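Local coordinates for protein polyketide biosynthesis 3-hydroxy-3-methylglutaryl-ACP synthase PksG (PDB 4YXT) that catalyses the aldol condensation of acetyl-ACP with a carrier-bound beta-ketothioester polyketide intermediate during synthesis of the antibiotic bacillaene, at residues S3-A8 against E182-I186; E49-T53 against H413-R417; I310-F315 against Q344-R348. The protein carries 1 engineered substitution. Numbering follows the deposited sequence.

Contacts 1 and 3 are neighbours, their centres about 13 Å apart, whereas contact 2 lies about 29 Å from contact 1 and 31 Å from contact 3, centre to centre. Contact 1 pairs two strands in the middle of the large mixed sheet of this thiolase-like fold. Contact 3 packs helix 341-349 against the end of helix 301-312, and A8 and V183 of contact 1 pack on R346 and Q347 of contact 3. Contact 2 ties helix 51-64 to strand 413-419, outermost within this chain in a separate three-stranded sheet. Along the chain, contacts 1 and 2 interleave and contact 1 closes before contact 3 opens; contact 2, spanning 360 residues, encloses contact 3 and joins N- and C-terminal parts.

Contact 1 (S3-A8 against E182-I186); sequences SAGIEA and EVFQI
G5 has phi/psi 152/-143, where a CB would be jammed against the preceding carbonyl and would clash with F184 O; its bare CA instead makes a CA-H...O contact of 3.3 Å to that oxygen. It belongs to the antiparallel pairing of strands 5-12 and 184-195, adjacent in the large mixed sheet of the thiolase-like fold. G5 and Q185 form a non-hydrogen-bonded pair (CA-CA 4.7 Å), I6 and F184 a hydrogen-bonded one (CA-CA 4.8 Å). I6 N donates to F184 O at 2.7 Å and F184 N returns to I6 O at 3.2 Å. Beyond the G5/Q185 pair, I186 N donates to A4 O at 3.0 Å. A classic beta bulge, V183 and F184 both facing I6, lies where strand 184-195 begins; V183 N adds a weak bond to the same I6 O at 3.1 Å. At E7 the chain turns a corner, E7 and A8 forming a second bulge opposite L176 on the other neighbouring strand, while the E7 carboxylate bonds to N180 N and salt-bridges K137. I6 (mt) and F184 (chi1 t) share a sheet face, where helix 116-130 packs on I6 through F121. I6 CG2 meets V183 CB at 3.8 Å, and I6 CD1 lies 3.8 Å from F184 CB.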
loop_
_atom_site.group_PDB
_atom_site.type_symbol
_atom_site.label_atom_id
_atom_site.label_comp_id
_atom_site.label_asym_id
_atom_site.label_seq_id
_atom_site.Cartn_x
_atom_site.Cartn_y
_atom_site.Cartn_z
ATOM N N SER A 3 -11.892 9.956 -19.811
ATOM C CA SER A 3 -10.509 9.636 -20.136
ATOM C C SER A 3 -9.773 9.600 -18.818
ATOM O O SER A 3 -10.177 10.307 -17.878
ATOM C CB SER A 3 -9.886 10.694 -21.049
ATOM O OG SER A 3 -10.607 10.838 -22.266
ATOM N N ALA A 4 -8.700 8.798 -18.757
ATOM C CA ALA A 4 -7.844 8.717 -17.567
ATOM C C ALA A 4 -6.359 8.521 -17.895
ATOM O O ALA A 4 -5.985 7.854 -18.849
ATOM C CB ALA A 4 -8.349 7.635 -16.616
ATOM N N GLY A 5 -5.539 9.171 -17.090
ATOM C CA GLY A 5 -4.130 8.906 -17.049
ATOM C C GLY A 5 -3.365 10.120 -16.638
ATOM O O GLY A 5 -3.818 10.879 -15.801
ATOM N N ILE A 6 -2.191 10.298 -17.232
ATOM C CA ILE A 6 -1.229 11.264 -16.720
ATOM C C ILE A 6 -1.473 12.667 -17.326
ATOM O O ILE A 6 -1.391 12.843 -18.524
ATOM C CB ILE A 6 0.241 10.785 -16.957
ATOM C CG1 ILE A 6 0.467 9.389 -16.378
ATOM C CG2 ILE A 6 1.233 11.791 -16.455
ATOM C CD1 ILE A 6 1.867 8.814 -16.595
ATOM N N GLU A 7 -1.713 13.652 -16.464
ATOM C CA GLU A 7 -1.749 15.069 -16.838
ATOM C C GLU A 7 -0.369 15.692 -16.714
ATOM O O GLU A 7 0.008 16.566 -17.472
ATOM C CB GLU A 7 -2.766 15.826 -15.963
ATOM C CG GLU A 7 -4.150 15.228 -16.119
ATOM C CD GLU A 7 -5.233 16.027 -15.426
ATOM O OE1 GLU A 7 -4.920 16.801 -14.503
ATOM O OE2 GLU A 7 -6.399 15.876 -15.794
ATOM N N ALA A 8 0.429 15.218 -15.776
ATOM C CA ALA A 8 1.711 15.834 -15.607
ATOM C C ALA A 8 2.571 14.852 -14.807
ATOM O O ALA A 8 2.027 14.094 -14.042
ATOM C CB ALA A 8 1.536 17.161 -14.883
ATOM N N GLU A 182 -3.117 14.457 -21.211
ATOM C CA GLU A 182 -2.323 14.697 -22.444
ATOM C C GLU A 182 -0.990 13.993 -22.444
ATOM O O GLU A 182 -0.477 13.635 -23.493
ATOM C CB GLU A 182 -2.060 16.190 -22.643
ATOM C CG GLU A 182 -3.317 17.029 -22.736
ATOM C CD GLU A 182 -4.024 16.971 -24.086
ATOM O OE1 GLU A 182 -3.479 16.407 -25.076
ATOM O OE2 GLU A 182 -5.146 17.533 -24.148
ATOM N N VAL A 183 -0.399 13.830 -21.272
ATOM C CA VAL A 183 0.921 13.227 -21.192
ATOM C C VAL A 183 0.854 11.699 -21.470
ATOM O O VAL A 183 1.655 11.141 -22.243
ATOM C CB VAL A 183 1.597 13.562 -19.840
ATOM C CG1 VAL A 183 2.940 12.875 -19.734
ATOM C CG2 VAL A 183 1.749 15.070 -19.638
ATOM N N PHE A 184 -0.110 11.005 -20.869
ATOM C CA PHE A 184 -0.260 9.557 -21.108
ATOM C C PHE A 184 -1.706 9.141 -20.791
ATOM O O PHE A 184 -2.124 9.022 -19.609
ATOM C CB PHE A 184 0.833 8.794 -20.299
ATOM C CG PHE A 184 0.886 7.329 -20.529
ATOM C CD1 PHE A 184 1.475 6.812 -21.660
ATOM C CD2 PHE A 184 0.411 6.454 -19.552
ATOM C CE1 PHE A 184 1.563 5.424 -21.857
ATOM C CE2 PHE A 184 0.456 5.080 -19.724
ATOM C CZ PHE A 184 1.053 4.558 -20.889
ATOM N N GLN A 185 -2.493 8.975 -21.862
ATOM C CA GLN A 185 -3.816 8.487 -21.723
ATOM C C GLN A 185 -3.817 6.969 -21.786
ATOM O O GLN A 185 -3.387 6.370 -22.762
ATOM C CB GLN A 185 -4.721 9.032 -22.823
ATOM C CG GLN A 185 -6.152 8.740 -22.483
ATOM C CD GLN A 185 -7.119 9.328 -23.487
ATOM O OE1 GLN A 185 -6.747 10.154 -24.307
ATOM N NE2 GLN A 185 -8.372 8.894 -23.425
ATOM N N ILE A 186 -4.299 6.328 -20.741
ATOM C CA ILE A 186 -4.260 4.881 -20.732
ATOM C C ILE A 186 -5.325 4.328 -21.688
ATOM O O ILE A 186 -6.362 4.919 -21.875
ATOM C CB ILE A 186 -4.466 4.334 -19.301
ATOM C CG1 ILE A 186 -5.795 4.824 -18.719
ATOM C CG2 ILE A 186 -3.345 4.787 -18.391
ATOM C CD1 ILE A 186 -6.916 3.798 -18.810
#

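Contact 2 (E49-T53 against H413-R417)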
loop_
_atom_site.group_PDB
_atom_site.type_symbol
_atom_site.label_atom_id
_atom_site.label_comp_id
_atom_site.label_asym_id
_atom_site.label_seq_id
_atom_site.Cartn_x
_atom_site.Cartn_y
_atom_site.Cartn_z
ATOM N N GLU A 49 18.236 13.955 3.315
ATOM C CA GLU A 49 17.167 13.658 2.390
ATOM C C GLU A 49 16.587 12.365 2.891
ATOM O O GLU A 49 17.249 11.610 3.608
ATOM C CB GLU A 49 17.685 13.520 1.005
ATOM C CG GLU A 49 18.291 14.793 0.469
ATOM C CD GLU A 49 18.905 14.552 -0.870
ATOM O OE1 GLU A 49 19.929 13.825 -0.946
ATOM O OE2 GLU A 49 18.312 15.038 -1.844
ATOM N N ASP A 50 15.324 12.172 2.561
ATOM C CA ASP A 50 14.631 10.949 2.844
ATOM C C ASP A 50 13.570 10.768 1.759
ATOM O O ASP A 50 13.520 11.537 0.820
ATOM C CB ASP A 50 14.089 10.969 4.267
ATOM C CG ASP A 50 12.876 11.827 4.432
ATOM O OD1 ASP A 50 12.379 12.419 3.451
ATOM O OD2 ASP A 50 12.383 11.822 5.571
ATOM N N PRO A 51 12.771 9.704 1.836
ATOM C CA PRO A 51 11.717 9.613 0.784
ATOM C C PRO A 51 10.658 10.697 0.736
ATOM O O PRO A 51 9.991 10.856 -0.304
ATOM C CB PRO A 51 11.066 8.273 1.081
ATOM C CG PRO A 51 12.168 7.498 1.742
ATOM C CD PRO A 51 12.931 8.452 2.581
ATOM N N VAL A 52 10.391 11.349 1.850
ATOM C CA VAL A 52 9.506 12.530 1.853
ATOM C C VAL A 52 10.136 13.691 1.058
ATOM O O VAL A 52 9.533 14.249 0.141
ATOM C CB VAL A 52 9.228 13.008 3.288
ATOM C CG1 VAL A 52 8.333 14.234 3.244
ATOM C CG2 VAL A 52 8.606 11.849 4.099
ATOM N N THR A 53 11.385 13.994 1.364
ATOM C CA THR A 53 12.055 15.069 0.671
ATOM C C THR A 53 12.088 14.756 -0.796
ATOM O O THR A 53 11.804 15.635 -1.613
ATOM C CB THR A 53 13.482 15.345 1.205
ATOM O OG1 THR A 53 14.353 14.248 0.901
ATOM C CG2 THR A 53 13.450 15.575 2.735
ATOM N N HIS A 413 9.048 12.301 15.486
ATOM C CA HIS A 413 8.423 13.211 14.536
ATOM C C HIS A 413 9.476 13.885 13.633
ATOM O O HIS A 413 10.387 14.555 14.107
ATOM C CB HIS A 413 7.555 14.212 15.292
ATOM C CG HIS A 413 6.800 15.143 14.412
ATOM N ND1 HIS A 413 6.130 14.732 13.279
ATOM C CD2 HIS A 413 6.621 16.481 14.489
ATOM C CE1 HIS A 413 5.590 15.782 12.688
ATOM N NE2 HIS A 413 5.880 16.855 13.399
ATOM N N ARG A 414 9.354 13.697 12.325
ATOM C CA ARG A 414 10.261 14.316 11.365
ATOM C C ARG A 414 9.893 15.737 10.988
ATOM O O ARG A 414 8.769 16.010 10.567
ATOM C CB ARG A 414 10.344 13.507 10.074
ATOM C CG ARG A 414 10.685 12.086 10.325
ATOM C CD ARG A 414 11.118 11.377 9.089
ATOM N NE ARG A 414 11.693 10.108 9.454
ATOM C CZ ARG A 414 12.647 9.507 8.768
ATOM N NH1 ARG A 414 13.157 10.076 7.695
ATOM N NH2 ARG A 414 13.118 8.343 9.180
ATOM N N LYS A 415 10.869 16.637 11.054
ATOM C CA LYS A 415 10.580 18.006 10.691
ATOM C C LYS A 415 11.445 18.457 9.549
ATOM O O LYS A 415 12.641 18.234 9.553
ATOM C CB LYS A 415 10.697 18.883 11.925
ATOM C CG LYS A 415 9.709 18.430 13.022
ATOM C CD LYS A 415 10.073 18.984 14.381
ATOM C CE LYS A 415 10.168 20.512 14.343
ATOM N NZ LYS A 415 11.314 20.918 15.193
ATOM N N TYR A 416 10.800 19.044 8.539
ATOM C CA TYR A 416 11.450 19.420 7.313
ATOM C C TYR A 416 11.509 20.939 7.188
ATOM O O TYR A 416 10.878 21.644 7.911
ATOM C CB TYR A 416 10.764 18.769 6.097
ATOM C CG TYR A 416 10.701 17.256 6.211
ATOM C CD1 TYR A 416 11.620 16.459 5.585
ATOM C CD2 TYR A 416 9.697 16.634 6.977
ATOM C CE1 TYR A 416 11.568 15.067 5.715
ATOM C CE2 TYR A 416 9.628 15.257 7.104
ATOM C CZ TYR A 416 10.559 14.477 6.473
ATOM O OH TYR A 416 10.494 13.131 6.610
ATOM N N ARG A 417 12.313 21.412 6.261
ATOM C CA ARG A 417 12.538 22.841 6.074
ATOM C C ARG A 417 12.798 23.118 4.601
ATOM O O ARG A 417 13.440 22.308 3.909
ATOM C CB ARG A 417 13.762 23.240 6.888
ATOM C CG ARG A 417 14.103 24.719 6.892
ATOM C CD ARG A 417 15.511 24.900 7.448
ATOM N NE ARG A 417 15.885 26.311 7.540
ATOM C CZ ARG A 417 16.892 26.779 8.274
ATOM N NH1 ARG A 417 17.633 25.950 8.998
ATOM N NH2 ARG A 417 17.153 28.082 8.299
#
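A capping box at the N-terminus of helix 51-64 supplies the anchoring carboxylate of this contact. D50 is the N-cap: its OD1 accepts from T53 N at 2.8 Å, and T53 OG1 accepts in return from D50 N, also at 2.8 Å. With OD1 committed to the helix end, OD2 serves the facing strand. It receives Y416 OH in a short hydrogen bond of 2.5 Å and R414 NH1 at 2.9 Å, the latter a salt bridge entering near the plane of the guanidinium. One aspartate therefore both caps a helix and links it to two residues of a strand. R414 and Y416 can share this partner because they are two apart on strand 413-419 and both turn their side chains toward the helix.

Apolar contacts reinforce the polar ones. V52 CG1 sits over one face of the Y416 ring, 4.2 Å from its centroid in a CH-pi contact, while T53 CG2 approaches the ring edge, 3.5 Å from Y416 CD1. The backbones themselves stay apart, T53 CA and Y416 CA being 8.0 Å from each other, so side chains make the join.

Helix 91-99 lies alongside: V52 packs on L91, Y94 and I95, and Y98 meets the Y416 ring edge-to-face. Strand 413-419 pairs with strand 403-410 and is outermost, within this chain, in the three-stranded antiparallel sheet.

Contact 3 (I310-F315 against Q344-R348)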
loop_
_atom_site.group_PDB
_atom_site.type_symbol
_atom_site.label_atom_id
_atom_site.label_comp_id
_atom_site.label_asym_id
_atom_site.label_seq_id
_atom_site.Cartn_x
_atom_site.Cartn_y
_atom_site.Cartn_z
ATOM N N ILE A 310 9.143 10.096 -23.149
ATOM C CA ILE A 310 8.372 11.265 -23.504
ATOM C C ILE A 310 9.259 12.473 -23.746
ATOM O O ILE A 310 9.027 13.157 -24.688
ATOM C CB ILE A 310 7.252 11.585 -22.493
ATOM C CG1 ILE A 310 6.213 10.456 -22.514
ATOM C CG2 ILE A 310 6.571 12.902 -22.874
ATOM C CD1 ILE A 310 5.363 10.364 -21.292
ATOM N N ASP A 311 10.278 12.736 -22.930
ATOM C CA ASP A 311 11.175 13.861 -23.196
ATOM C C ASP A 311 12.079 13.622 -24.421
ATOM O O ASP A 311 12.284 14.523 -25.213
ATOM C CB ASP A 311 12.035 14.230 -21.970
ATOM C CG ASP A 311 11.259 15.069 -20.925
ATOM O OD1 ASP A 311 10.040 15.300 -21.106
ATOM O OD2 ASP A 311 11.867 15.494 -19.910
ATOM N N GLN A 312 12.584 12.406 -24.605
ATOM C CA GLN A 312 13.623 12.170 -25.611
ATOM C C GLN A 312 13.106 11.646 -26.923
ATOM O O GLN A 312 13.808 11.711 -27.914
ATOM C CB GLN A 312 14.704 11.263 -25.047
ATOM C CG GLN A 312 15.256 11.739 -23.713
ATOM C CD GLN A 312 15.988 13.060 -23.805
ATOM O OE1 GLN A 312 15.873 13.931 -22.918
ATOM N NE2 GLN A 312 16.742 13.232 -24.882
ATOM N N GLY A 313 11.855 11.213 -26.977
ATOM C CA GLY A 313 11.343 10.550 -28.162
ATOM C C GLY A 313 10.692 11.528 -29.105
ATOM O O GLY A 313 10.680 12.686 -28.845
ATOM N N ARG A 314 10.164 11.031 -30.213
ATOM C CA ARG A 314 9.567 11.870 -31.261
ATOM C C ARG A 314 8.043 11.808 -31.209
ATOM O O ARG A 314 7.464 10.742 -31.399
ATOM C CB ARG A 314 10.050 11.409 -32.653
ATOM C CG ARG A 314 9.516 12.278 -33.804
ATOM C CD ARG A 314 9.990 11.843 -35.174
ATOM N NE ARG A 314 11.437 11.649 -35.252
ATOM C CZ ARG A 314 12.071 11.205 -36.342
ATOM N NH1 ARG A 314 11.392 10.932 -37.463
ATOM N NH2 ARG A 314 13.391 11.061 -36.336
ATOM N N PHE A 315 7.399 12.942 -30.943
ATOM C CA PHE A 315 5.932 13.001 -30.828
ATOM C C PHE A 315 5.301 14.056 -31.706
ATOM O O PHE A 315 4.608 14.952 -31.217
ATOM C CB PHE A 315 5.523 13.162 -29.366
ATOM C CG PHE A 315 5.810 11.943 -28.548
ATOM C CD1 PHE A 315 4.868 10.926 -28.433
ATOM C CD2 PHE A 315 7.039 11.764 -27.977
ATOM C CE1 PHE A 315 5.158 9.756 -27.727
ATOM C CE2 PHE A 315 7.328 10.620 -27.254
ATOM C CZ PHE A 315 6.391 9.625 -27.106
ATOM N N GLN A 344 3.864 16.083 -24.610
ATOM C CA GLN A 344 5.301 16.256 -24.713
ATOM C C GLN A 344 5.657 17.712 -24.440
ATOM O O GLN A 344 6.599 17.957 -23.683
ATOM C CB GLN A 344 5.891 15.767 -26.058
ATOM C CG GLN A 344 7.391 16.037 -26.170
ATOM C CD GLN A 344 8.004 15.550 -27.467
ATOM O OE1 GLN A 344 7.589 15.976 -28.537
ATOM N NE2 GLN A 344 9.009 14.669 -27.382
ATOM N N GLU A 345 4.931 18.686 -25.003
ATOM C CA GLU A 345 5.238 20.121 -24.684
ATOM C C GLU A 345 5.118 20.434 -23.182
ATOM O O GLU A 345 5.952 21.128 -22.594
ATOM C CB GLU A 345 4.334 21.109 -25.442
ATOM C CG GLU A 345 4.066 20.780 -26.904
ATOM C CD GLU A 345 3.442 21.947 -27.656
ATOM O OE1 GLU A 345 4.074 23.035 -27.680
ATOM O OE2 GLU A 345 2.319 21.779 -28.211
ATOM N N ARG A 346 4.105 19.873 -22.529
ATOM C CA ARG A 346 3.929 20.172 -21.117
ATOM C C ARG A 346 5.089 19.568 -20.330
ATOM O O ARG A 346 5.635 20.186 -19.456
ATOM C CB ARG A 346 2.567 19.672 -20.626
ATOM C CG ARG A 346 2.404 19.787 -19.116
ATOM C CD ARG A 346 0.962 19.941 -18.726
ATOM N NE ARG A 346 0.733 20.149 -17.298
ATOM C CZ ARG A 346 -0.455 20.030 -16.694
ATOM N NH1 ARG A 346 -1.524 19.703 -17.420
ATOM N NH2 ARG A 346 -0.582 20.252 -15.372
ATOM N N GLN A 347 5.500 18.358 -20.657
ATOM C CA GLN A 347 6.631 17.777 -19.905
ATOM C C GLN A 347 7.892 18.572 -20.046
ATOM O O GLN A 347 8.697 18.627 -19.100
ATOM C CB GLN A 347 6.902 16.353 -20.359
ATOM C CG GLN A 347 5.835 15.384 -19.861
ATOM C CD GLN A 347 5.754 15.343 -18.363
ATOM O OE1 GLN A 347 4.763 15.717 -17.774
ATOM N NE2 GLN A 347 6.827 14.907 -17.740
ATOM N N ARG A 348 8.092 19.176 -21.233
ATOM C CA ARG A 348 9.293 20.039 -21.468
ATOM C C ARG A 348 9.410 21.138 -20.434
ATOM O O ARG A 348 10.490 21.446 -19.999
ATOM C CB ARG A 348 9.352 20.649 -22.882
ATOM C CG ARG A 348 10.759 21.187 -23.204
ATOM C CD ARG A 348 10.802 22.443 -24.069
ATOM N NE ARG A 348 9.824 23.450 -23.637
ATOM C CZ ARG A 348 9.996 24.339 -22.657
ATOM N NH1 ARG A 348 11.126 24.404 -21.952
ATOM N NH2 ARG A 348 9.010 25.175 -22.372
HETATM O O HOH W 1 8.739 13.703 -19.691
HETATM O O HOH W 2 11.303 17.844 -18.719
#
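Helix 341-349 packs here against the C-terminal end of helix 301-312 and the chain leaving it, beside the large mixed sheet, with a glutamine side chain bonding to the backbone. Q344 projects with chi1 and chi2 both t, and this extended side chain carries NE2 to two carbonyls, I310 O at 3.1 Å and G313 O at 3.0 Å. G313 is the first residue to leave helical geometry, so the amide spans the last turn and the exit. The same NE2 lies at the edge of the F315 ring, 3.6 Å from CD2. In this thiolase-like fold strands 319-327 and 331-339 form the hairpin between the two helices in sequence, and I310 and F315 pack on its I321 and T339. I310 CG2 touches Q347 CG at 4.0 Å. Two waters bridge D311 to Q347: one joins D311 OD1 (2.5 Å) to Q347 NE2 (3.0 Å), the other D311 OD2 to Q347 O, both at 2.7 Å. D311 OD2 also bonds Y290 OH, and Q347 NE2 the carbonyl of M9.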